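Local coordinates for protein trehalose-6-phosphate phosphatase (Candida albicans, PDB 5DXI) that belongs to the trehalose-phosphatase family of the HAD clan and binds a magnesium ion, a beryllium trifluoride ion and a glycan, at residues Arg10-Asn15 with Gly265-Ala270; Cys92-Ile97 with Lys196-His201; Ile120-Thr125 with Ser131-Lys136. All coordinates share one frame; numbering follows the deposited sequence.

How the interactions relate
Interactions 1 and 2 are largely buried contacts of the central mixed sheet, each setting a helix against a strand: helix 10-19 on strand 266-271, and helix 191-199 against Met94 of strand 93-95 at the antiparallel side of the same sheet. Both are mainly apolar, the first using an aromatic face and the second a methionine side chain. Interaction 3 belongs to the separate four-stranded antiparallel sheet, about 38 Å from interaction 1 and 30 Å from interaction 2, centre to centre. Only partly buried, it mixes apolar packing with hydroxyls and like charges, and its Glu134 and Lys136 bind alpha-D-glucopyranose. None of the three has a hydrogen bond between its two protein segments.

Interaction 1 (Arg10-Asn15 with Gly265-Ala270); sequences RPLLLN and GVYPVA
With CG anti to the backbone N (chi1 -174°), Leu13 of helix 10-19 carries its CD1 branch to the strand's tyrosine, while Tyr267, whose CG is anti to its carbonyl carbon (chi1 -58°), reaches from strand 266-271 to meet it. The two side chains run past each other in opposite directions, with Leu13 CD1 over one face of the phenol ring. Leu13 CD1 stands 3.7 Å from the centroid of the Tyr267 ring, 20° off the normal, as a CH-pi contact. It is displaced toward the rim, so that its nearest ring atom is Tyr267 CD2, at 3.5 Å from Leu13 CD1. Leu12 crosses the tyrosine at about a right angle, its CG 4.1 Å from Tyr267 OH.

Helix 10-19 thus packs on the parallel part of the HAD-type central sheet. The length of a tyrosine side chain lets it reach the helix with its ring face, and leucine, branched at its end, supplies the methyl to cover it. Helix 287-298 and strand 227-232 also touch Leu13, through Thr293 and Phe227. With no hydrogen bond across the contact, helix and strand are held here by dispersion and the burial of apolar surface.

Interaction 2 (Cys92-Ile97 with Lys196-His201); sequences CFMKDI and KRLVLH
At the antiparallel margin of the HAD-type central sheet, Met94 of strand 93-95 meets Arg197 and Leu198 near the end of helix 191-199. The strand opens with a classic beta bulge, Cys92 and Phe93 both facing Ala88. The helix begins at Lys191, a residue of the beryllium trifluoride pocket, but the contact is at the helix's other end, and the Leu198 side chain lies about 13 Å from that ion.

Met94 leaves the strand toward the helix and stays extended as far as its sulfur, then bends at chi3 (78°) so that the terminal methyl turns onto Leu198. Met94 CE comes within 3.7 Å of Leu198 CD2, the two side chains sliding past one another in opposite directions. Arg197 contributes its aliphatic part, with CD 4.1 Å from Met94 SD. A long, unbranched methionine suits the long separation of the backbones, where the nearest CA atoms, those of Met94 and Arg197, are 10.1 Å apart. Leucine serves the buried side of the helix, where Leu198 touches Leu24, Leu26 and Trp65, the last shared with Met94. Arginine suits the exposed flank, since its methylenes can pack while the guanidinium stays at the surface, with a long, weak ion pair from NE to Glu193.

Gln207 adds a polar tie nearby: its backbone N bonds to Asp96 OD2 and its NE2 to Arg197 O, while Met94 packs on it. The direct contact has no hydrogen bond or salt bridge, so the methionine bridges strand and helix by van der Waals packing alone, with polar ties such as those of Gln207 beside it.

Interaction 3 (Ile120-Thr125 with Ser131-Lys136); sequences IFKYYT and SNIERK. With GLC (alpha-D-glucopyranose), chain C.
Ile133 points from strand 132-135 toward helix 113-126, its outer carbons fitting among Phe121, Lys122 and Thr125. The helix packs nearly antiparallel, at 155°, on this edge strand of a four-stranded antiparallel sheet, a module apart from the central sheet and consistent with the cap of HAD phosphatases. Ile133 CD1 rests 3.6 Å from Phe121 CB, whose ring meets Trp142. Lys122 crosses the isoleucine at about a right angle, its CG 3.8 Å from Ile133 CD1. Thr125 crosses obliquely and sets OG1 3.5 Å from Ile133 CG1. That hydroxyl, beside its own backbone N (chi1 -67°), donates to Phe121 O over 2.8 Å from above the carbonyl plane, on the face opposite Thr125 N; threonine thus packs yet satisfies its polar atom. Ser131 OG sits 3.3 Å from Thr125 CA, its hydrogen bond going to Thr128 O.

Lys122 and Arg135 also cross at about a right angle, Lys122 NZ lying 4.5 Å from Arg135 NH2; the latter's salt bridge to Asp118 probably eases the like charges.

Glu134 leaves the strand on the side away from the helix; its OE1, also bonded to His143, accepts from O3 of alpha-D-glucopyranose at 2.6 Å. Lys136 NZ, just after the strand, donates to O3 and O4. Mainly apolar packing therefore secures strand to helix, while Glu134 and Lys136, with Glu183, Asp30 and Ser68, bind the sugar.

Interaction 1 (Arg10-Asn15 with Gly265-Ala270)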
loop_
_atom_site.group_PDB
_atom_site.type_symbol
_atom_site.label_atom_id
_atom_site.label_comp_id
_atom_site.label_asym_id
_atom_site.label_seq_id
_atom_site.Cartn_x
_atom_site.Cartn_y
_atom_site.Cartn_z
ATOM N N ARG A 10 5.259 5.929 19.223
ATOM C CA ARG A 10 6.093 4.745 19.061
ATOM C C ARG A 10 6.162 3.853 20.316
ATOM O O ARG A 10 6.075 2.635 20.189
ATOM C CB ARG A 10 7.491 5.158 18.594
ATOM C CG ARG A 10 7.444 5.974 17.301
ATOM C CD ARG A 10 8.809 6.156 16.675
ATOM N NE ARG A 10 8.892 7.366 15.859
ATOM C CZ ARG A 10 9.963 7.694 15.144
ATOM N NH1 ARG A 10 11.016 6.877 15.130
ATOM N NH2 ARG A 10 9.983 8.819 14.436
ATOM N N PRO A 11 6.278 4.446 21.530
ATOM C CA PRO A 11 6.276 3.572 22.719
ATOM C C PRO A 11 5.015 2.731 22.890
ATOM O O PRO A 11 5.125 1.559 23.269
ATOM C CB PRO A 11 6.433 4.565 23.872
ATOM C CG PRO A 11 7.264 5.662 23.268
ATOM C CD PRO A 11 6.705 5.819 21.874
ATOM N N LEU A 12 3.847 3.313 22.621
ATOM C CA LEU A 12 2.596 2.562 22.661
ATOM C C LEU A 12 2.604 1.458 21.600
ATOM O O LEU A 12 2.196 0.330 21.871
ATOM C CB LEU A 12 1.385 3.489 22.450
ATOM C CG LEU A 12 0.035 2.784 22.231
ATOM C CD1 LEU A 12 -0.297 1.872 23.394
ATOM C CD2 LEU A 12 -1.110 3.766 21.992
ATOM N N LEU A 13 3.053 1.791 20.394
ATOM C CA LEU A 13 3.094 0.798 19.321
ATOM C C LEU A 13 3.932 -0.394 19.782
ATOM O O LEU A 13 3.522 -1.557 19.635
ATOM C CB LEU A 13 3.657 1.390 18.022
ATOM C CG LEU A 13 3.584 0.446 16.816
ATOM C CD1 LEU A 13 2.128 0.253 16.374
ATOM C CD2 LEU A 13 4.408 0.974 15.678
ATOM N N LEU A 14 5.079 -0.083 20.387
ATOM C CA LEU A 14 6.002 -1.100 20.883
ATOM C C LEU A 14 5.333 -1.946 21.959
ATOM O O LEU A 14 5.438 -3.172 21.953
ATOM C CB LEU A 14 7.272 -0.439 21.434
ATOM C CG LEU A 14 8.386 -1.332 22.000
ATOM C CD1 LEU A 14 8.891 -2.335 20.966
ATOM C CD2 LEU A 14 9.535 -0.479 22.527
ATOM N N ASN A 15 4.625 -1.291 22.878
ATOM C CA ASN A 15 3.942 -2.019 23.938
ATOM C C ASN A 15 2.859 -2.949 23.415
ATOM O O ASN A 15 2.730 -4.083 23.884
ATOM C CB ASN A 15 3.363 -1.045 24.964
ATOM C CG ASN A 15 4.441 -0.463 25.859
ATOM O OD1 ASN A 15 5.462 -1.117 26.105
ATOM N ND2 ASN A 15 4.233 0.760 26.345
ATOM N N GLY A 265 -5.802 -3.102 18.553
ATOM C CA GLY A 265 -4.464 -3.214 17.993
ATOM C C GLY A 265 -4.328 -2.753 16.549
ATOM O O GLY A 265 -3.358 -3.106 15.874
ATOM N N VAL A 266 -5.257 -1.918 16.085
ATOM C CA VAL A 266 -5.246 -1.492 14.690
ATOM C C VAL A 266 -4.515 -0.156 14.498
ATOM O O VAL A 266 -4.947 0.883 15.006
ATOM C CB VAL A 266 -6.681 -1.374 14.148
ATOM C CG1 VAL A 266 -6.669 -1.026 12.670
ATOM C CG2 VAL A 266 -7.434 -2.675 14.378
ATOM N N TYR A 267 -3.415 -0.172 13.747
ATOM C CA TYR A 267 -2.642 1.054 13.567
ATOM C C TYR A 267 -2.425 1.411 12.084
ATOM O O TYR A 267 -1.421 1.018 11.471
ATOM C CB TYR A 267 -1.295 0.951 14.288
ATOM C CG TYR A 267 -1.402 0.679 15.780
ATOM C CD1 TYR A 267 -1.593 1.716 16.692
ATOM C CD2 TYR A 267 -1.272 -0.613 16.279
ATOM C CE1 TYR A 267 -1.684 1.471 18.056
ATOM C CE2 TYR A 267 -1.353 -0.870 17.634
ATOM C CZ TYR A 267 -1.561 0.174 18.519
ATOM O OH TYR A 267 -1.634 -0.099 19.863
ATOM N N PRO A 268 -3.380 2.147 11.495
ATOM C CA PRO A 268 -3.131 2.683 10.154
ATOM C C PRO A 268 -2.344 3.983 10.247
ATOM O O PRO A 268 -2.787 4.944 10.885
ATOM C CB PRO A 268 -4.529 2.917 9.590
ATOM C CG PRO A 268 -5.412 3.091 10.801
ATOM C CD PRO A 268 -4.752 2.419 11.975
ATOM N N VAL A 269 -1.186 4.012 9.596
ATOM C CA VAL A 269 -0.236 5.097 9.782
ATOM C C VAL A 269 0.210 5.659 8.436
ATOM O O VAL A 269 0.751 4.930 7.601
ATOM C CB VAL A 269 1.003 4.616 10.570
ATOM C CG1 VAL A 269 1.942 5.778 10.836
ATOM C CG2 VAL A 269 0.583 3.947 11.879
ATOM N N ALA A 270 -0.016 6.949 8.218
ATOM C CA ALA A 270 0.412 7.577 6.972
ATOM C C ALA A 270 1.885 7.957 7.014
ATOM O O ALA A 270 2.416 8.324 8.060
ATOM C CB ALA A 270 -0.436 8.819 6.658
#

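Interaction 2 (Cys92-Ile97 with Lys196-His201)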
loop_
_atom_site.group_PDB
_atom_site.type_symbol
_atom_site.label_atom_id
_atom_site.label_comp_id
_atom_site.label_asym_id
_atom_site.label_seq_id
_atom_site.Cartn_x
_atom_site.Cartn_y
_atom_site.Cartn_z
ATOM N N CYS A 92 -4.400 -6.175 -7.594
ATOM C CA CYS A 92 -4.735 -7.107 -8.668
ATOM C C CYS A 92 -4.182 -8.507 -8.437
ATOM O O CYS A 92 -4.773 -9.494 -8.897
ATOM C CB CYS A 92 -4.244 -6.570 -10.013
ATOM S SG CYS A 92 -5.121 -5.058 -10.513
ATOM N N PHE A 93 -3.072 -8.609 -7.706
ATOM C CA PHE A 93 -2.402 -9.903 -7.516
ATOM C C PHE A 93 -2.021 -10.128 -6.066
ATOM O O PHE A 93 -1.707 -9.176 -5.368
ATOM C CB PHE A 93 -1.131 -10.011 -8.379
ATOM C CG PHE A 93 -1.378 -9.883 -9.854
ATOM C CD1 PHE A 93 -1.409 -8.640 -10.461
ATOM C CD2 PHE A 93 -1.584 -11.009 -10.634
ATOM C CE1 PHE A 93 -1.646 -8.527 -11.819
ATOM C CE2 PHE A 93 -1.821 -10.902 -11.992
ATOM C CZ PHE A 93 -1.846 -9.667 -12.588
ATOM N N MET A 94 -2.046 -11.384 -5.623
ATOM C CA MET A 94 -1.605 -11.765 -4.275
ATOM C C MET A 94 -0.714 -12.991 -4.332
ATOM O O MET A 94 -0.963 -13.894 -5.128
ATOM C CB MET A 94 -2.788 -12.091 -3.360
ATOM C CG MET A 94 -3.562 -10.934 -2.861
ATOM S SD MET A 94 -4.879 -11.485 -1.745
ATOM C CE MET A 94 -3.997 -11.814 -0.227
ATOM N N LYS A 95 0.291 -13.060 -3.468
ATOM C CA LYS A 95 1.044 -14.300 -3.357
ATOM C C LYS A 95 1.386 -14.600 -1.899
ATOM O O LYS A 95 2.154 -13.872 -1.257
ATOM C CB LYS A 95 2.316 -14.269 -4.224
ATOM C CG LYS A 95 3.003 -15.650 -4.279
ATOM C CD LYS A 95 4.231 -15.695 -5.178
ATOM C CE LYS A 95 5.415 -15.021 -4.520
ATOM N NZ LYS A 95 6.719 -15.540 -5.032
ATOM N N ASP A 96 0.795 -15.674 -1.385
ATOM C CA ASP A 96 1.041 -16.134 -0.023
ATOM C C ASP A 96 2.508 -16.463 0.209
ATOM O O ASP A 96 3.241 -16.807 -0.729
ATOM C CB ASP A 96 0.189 -17.360 0.295
ATOM C CG ASP A 96 -1.216 -16.994 0.723
ATOM O OD1 ASP A 96 -1.347 -16.365 1.793
ATOM O OD2 ASP A 96 -2.187 -17.352 0.013
ATOM N N ILE A 97 2.920 -16.381 1.470
ATOM C CA ILE A 97 4.303 -16.634 1.852
ATOM C C ILE A 97 4.759 -18.043 1.463
ATOM O O ILE A 97 5.876 -18.241 0.965
ATOM C CB ILE A 97 4.489 -16.407 3.362
ATOM C CG1 ILE A 97 4.227 -14.931 3.680
ATOM C CG2 ILE A 97 5.895 -16.788 3.789
ATOM C CD1 ILE A 97 4.345 -14.546 5.158
ATOM N N LYS A 196 -8.596 -6.465 3.751
ATOM C CA LYS A 196 -9.749 -7.237 4.242
ATOM C C LYS A 196 -9.482 -8.749 4.161
ATOM O O LYS A 196 -9.777 -9.490 5.102
ATOM C CB LYS A 196 -11.016 -6.868 3.459
ATOM C CG LYS A 196 -12.265 -7.656 3.841
ATOM C CD LYS A 196 -13.534 -7.005 3.264
ATOM C CE LYS A 196 -13.663 -7.223 1.759
ATOM N NZ LYS A 196 -14.798 -6.451 1.153
ATOM N N ARG A 197 -8.909 -9.201 3.049
ATOM C CA ARG A 197 -8.646 -10.625 2.870
ATOM C C ARG A 197 -7.578 -11.153 3.819
ATOM O O ARG A 197 -7.546 -12.352 4.117
ATOM C CB ARG A 197 -8.240 -10.920 1.428
ATOM C CG ARG A 197 -9.409 -10.863 0.458
ATOM C CD ARG A 197 -8.901 -10.981 -0.962
ATOM N NE ARG A 197 -9.967 -10.812 -1.945
ATOM C CZ ARG A 197 -10.232 -11.711 -2.886
ATOM N NH1 ARG A 197 -9.507 -12.816 -2.954
ATOM N NH2 ARG A 197 -11.208 -11.506 -3.756
ATOM N N LEU A 198 -6.722 -10.259 4.300
ATOM C CA LEU A 198 -5.608 -10.643 5.166
ATOM C C LEU A 198 -5.961 -10.533 6.633
ATOM O O LEU A 198 -5.516 -11.344 7.449
ATOM C CB LEU A 198 -4.381 -9.787 4.870
ATOM C CG LEU A 198 -3.712 -10.022 3.518
ATOM C CD1 LEU A 198 -2.567 -9.022 3.288
ATOM C CD2 LEU A 198 -3.204 -11.477 3.385
ATOM N N VAL A 199 -6.748 -9.514 6.966
ATOM C CA VAL A 199 -7.134 -9.260 8.344
ATOM C C VAL A 199 -8.279 -10.175 8.780
ATOM O O VAL A 199 -8.211 -10.820 9.828
ATOM C CB VAL A 199 -7.545 -7.795 8.532
ATOM C CG1 VAL A 199 -8.289 -7.592 9.849
ATOM C CG2 VAL A 199 -6.326 -6.889 8.435
ATOM N N LEU A 200 -9.331 -10.235 7.973
ATOM C CA LEU A 200 -10.478 -11.069 8.320
ATOM C C LEU A 200 -10.224 -12.472 7.819
ATOM O O LEU A 200 -10.870 -12.933 6.879
ATOM C CB LEU A 200 -11.766 -10.509 7.724
ATOM C CG LEU A 200 -12.129 -9.101 8.196
ATOM C CD1 LEU A 200 -13.386 -8.640 7.490
ATOM C CD2 LEU A 200 -12.297 -9.039 9.718
ATOM N N HIS A 201 -9.284 -13.147 8.470
ATOM C CA HIS A 201 -8.730 -14.402 7.970
ATOM C C HIS A 201 -7.936 -15.046 9.102
ATOM O O HIS A 201 -7.299 -14.344 9.885
ATOM C CB HIS A 201 -7.834 -14.139 6.750
ATOM C CG HIS A 201 -7.561 -15.349 5.908
ATOM N ND1 HIS A 201 -8.511 -15.906 5.077
ATOM C CD2 HIS A 201 -6.435 -16.084 5.739
ATOM C CE1 HIS A 201 -7.989 -16.946 4.452
ATOM N NE2 HIS A 201 -6.727 -17.073 4.830
#

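Interaction 3 (Ile120-Thr125 with Ser131-Lys136)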
loop_
_atom_site.group_PDB
_atom_site.type_symbol
_atom_site.label_atom_id
_atom_site.label_comp_id
_atom_site.label_asym_id
_atom_site.label_seq_id
_atom_site.Cartn_x
_atom_site.Cartn_y
_atom_site.Cartn_z
ATOM N N ILE A 120 -4.948 7.529 -24.499
ATOM C CA ILE A 120 -5.057 8.825 -23.857
ATOM C C ILE A 120 -3.701 9.224 -23.250
ATOM O O ILE A 120 -3.276 10.376 -23.374
ATOM C CB ILE A 120 -6.171 8.820 -22.791
ATOM C CG1 ILE A 120 -7.528 8.668 -23.485
ATOM C CG2 ILE A 120 -6.128 10.089 -21.944
ATOM C CD1 ILE A 120 -8.701 8.409 -22.548
ATOM N N PHE A 121 -3.017 8.260 -22.631
ATOM C CA PHE A 121 -1.701 8.490 -22.041
ATOM C C PHE A 121 -0.676 8.864 -23.115
ATOM O O PHE A 121 0.209 9.687 -22.876
ATOM C CB PHE A 121 -1.217 7.258 -21.262
ATOM C CG PHE A 121 -1.779 7.154 -19.855
ATOM C CD1 PHE A 121 -2.393 8.242 -19.254
ATOM C CD2 PHE A 121 -1.687 5.958 -19.138
ATOM C CE1 PHE A 121 -2.914 8.146 -17.961
ATOM C CE2 PHE A 121 -2.199 5.856 -17.840
ATOM C CZ PHE A 121 -2.814 6.949 -17.256
ATOM N N LYS A 122 -0.779 8.250 -24.289
ATOM C CA LYS A 122 0.151 8.559 -25.374
ATOM C C LYS A 122 0.031 10.022 -25.815
ATOM O O LYS A 122 1.036 10.682 -26.094
ATOM C CB LYS A 122 -0.073 7.621 -26.562
ATOM C CG LYS A 122 0.555 6.252 -26.386
ATOM C CD LYS A 122 0.253 5.347 -27.567
ATOM C CE LYS A 122 1.080 4.078 -27.514
ATOM N NZ LYS A 122 0.556 3.044 -28.452
ATOM N N TYR A 123 -1.198 10.526 -25.856
ATOM C CA TYR A 123 -1.443 11.927 -26.182
ATOM C C TYR A 123 -0.797 12.881 -25.180
ATOM O O TYR A 123 -0.153 13.858 -25.568
ATOM C CB TYR A 123 -2.949 12.193 -26.264
ATOM C CG TYR A 123 -3.323 13.655 -26.433
ATOM C CD1 TYR A 123 -3.375 14.244 -27.691
ATOM C CD2 TYR A 123 -3.669 14.433 -25.330
ATOM C CE1 TYR A 123 -3.729 15.574 -27.847
ATOM C CE2 TYR A 123 -4.025 15.766 -25.473
ATOM C CZ TYR A 123 -4.055 16.331 -26.734
ATOM O OH TYR A 123 -4.412 17.652 -26.878
ATOM N N TYR A 124 -0.972 12.609 -23.892
ATOM C CA TYR A 124 -0.440 13.508 -22.882
ATOM C C TYR A 124 1.057 13.314 -22.703
ATOM O O TYR A 124 1.751 14.238 -22.290
ATOM C CB TYR A 124 -1.185 13.335 -21.555
ATOM C CG TYR A 124 -2.564 13.942 -21.603
ATOM C CD1 TYR A 124 -2.752 15.299 -21.363
ATOM C CD2 TYR A 124 -3.677 13.167 -21.901
ATOM C CE1 TYR A 124 -4.005 15.866 -21.419
ATOM C CE2 TYR A 124 -4.936 13.724 -21.956
ATOM C CZ TYR A 124 -5.096 15.073 -21.717
ATOM O OH TYR A 124 -6.355 15.629 -21.767
ATOM N N THR A 125 1.556 12.124 -23.024
ATOM C CA THR A 125 2.995 11.880 -23.007
ATOM C C THR A 125 3.673 12.739 -24.076
ATOM O O THR A 125 4.711 13.363 -23.835
ATOM C CB THR A 125 3.346 10.390 -23.257
ATOM O OG1 THR A 125 2.891 9.587 -22.160
ATOM C CG2 THR A 125 4.841 10.211 -23.404
ATOM N N SER A 131 7.948 12.757 -19.495
ATOM C CA SER A 131 6.932 11.827 -18.984
ATOM C C SER A 131 7.045 10.485 -19.702
ATOM O O SER A 131 7.598 10.419 -20.799
ATOM C CB SER A 131 5.525 12.417 -19.149
ATOM O OG SER A 131 5.126 12.425 -20.508
ATOM N N ASN A 132 6.561 9.407 -19.080
ATOM C CA ASN A 132 6.498 8.116 -19.764
ATOM C C ASN A 132 5.376 7.223 -19.229
ATOM O O ASN A 132 4.814 7.472 -18.158
ATOM C CB ASN A 132 7.825 7.364 -19.671
ATOM C CG ASN A 132 8.060 6.751 -18.308
ATOM O OD1 ASN A 132 8.252 7.458 -17.329
ATOM N ND2 ASN A 132 8.092 5.426 -18.249
ATOM N N ILE A 133 5.072 6.184 -20.000
ATOM C CA ILE A 133 3.989 5.264 -19.696
ATOM C C ILE A 133 4.552 3.959 -19.163
ATOM O O ILE A 133 5.458 3.393 -19.756
ATOM C CB ILE A 133 3.143 4.964 -20.951
ATOM C CG1 ILE A 133 2.430 6.222 -21.437
ATOM C CG2 ILE A 133 2.130 3.851 -20.676
ATOM C CD1 ILE A 133 1.811 6.063 -22.807
ATOM N N GLU A 134 4.013 3.484 -18.047
ATOM C CA GLU A 134 4.379 2.172 -17.528
ATOM C C GLU A 134 3.182 1.234 -17.682
ATOM O O GLU A 134 2.151 1.426 -17.037
ATOM C CB GLU A 134 4.805 2.260 -16.060
ATOM C CG GLU A 134 5.229 0.933 -15.459
ATOM C CD GLU A 134 5.487 1.021 -13.960
ATOM O OE1 GLU A 134 5.234 2.095 -13.339
ATOM O OE2 GLU A 134 5.957 0.008 -13.408
ATOM N N ARG A 135 3.333 0.225 -18.532
ATOM C CA ARG A 135 2.280 -0.758 -18.761
ATOM C C ARG A 135 2.541 -1.988 -17.918
ATOM O O ARG A 135 3.442 -2.767 -18.199
ATOM C CB ARG A 135 2.205 -1.138 -20.243
ATOM C CG ARG A 135 1.765 0.004 -21.134
ATOM C CD ARG A 135 2.035 -0.253 -22.613
ATOM N NE ARG A 135 1.765 0.970 -23.363
ATOM C CZ ARG A 135 2.687 1.869 -23.698
ATOM N NH1 ARG A 135 3.964 1.665 -23.395
ATOM N NH2 ARG A 135 2.330 2.966 -24.358
ATOM N N LYS A 136 1.764 -2.164 -16.863
ATOM C CA LYS A 136 1.924 -3.369 -16.070
ATOM C C LYS A 136 0.956 -4.408 -16.636
ATOM O O LYS A 136 0.406 -4.195 -17.711
ATOM C CB LYS A 136 1.680 -3.067 -14.594
ATOM C CG LYS A 136 2.564 -1.931 -14.059
ATOM C CD LYS A 136 2.085 -1.526 -12.671
ATOM C CE LYS A 136 2.388 -0.083 -12.371
ATOM N NZ LYS A 136 1.910 0.330 -11.027
HETATM C C1 GLC C . 6.315 3.542 -8.225
HETATM C C2 GLC C . 6.072 2.733 -9.493
HETATM C C3 GLC C . 4.567 2.667 -9.776
HETATM C C4 GLC C . 3.856 2.089 -8.565
HETATM C C5 GLC C . 4.174 2.950 -7.347
HETATM C C6 GLC C . 3.572 2.322 -6.104
HETATM O O1 GLC C . 5.927 4.900 -8.428
HETATM O O2 GLC C . 6.760 3.355 -10.574
HETATM O O3 GLC C . 4.321 1.828 -10.895
HETATM O O4 GLC C . 2.428 2.068 -8.779
HETATM O O5 GLC C . 5.573 3.012 -7.125
HETATM O O6 GLC C . 4.232 1.077 -5.846
#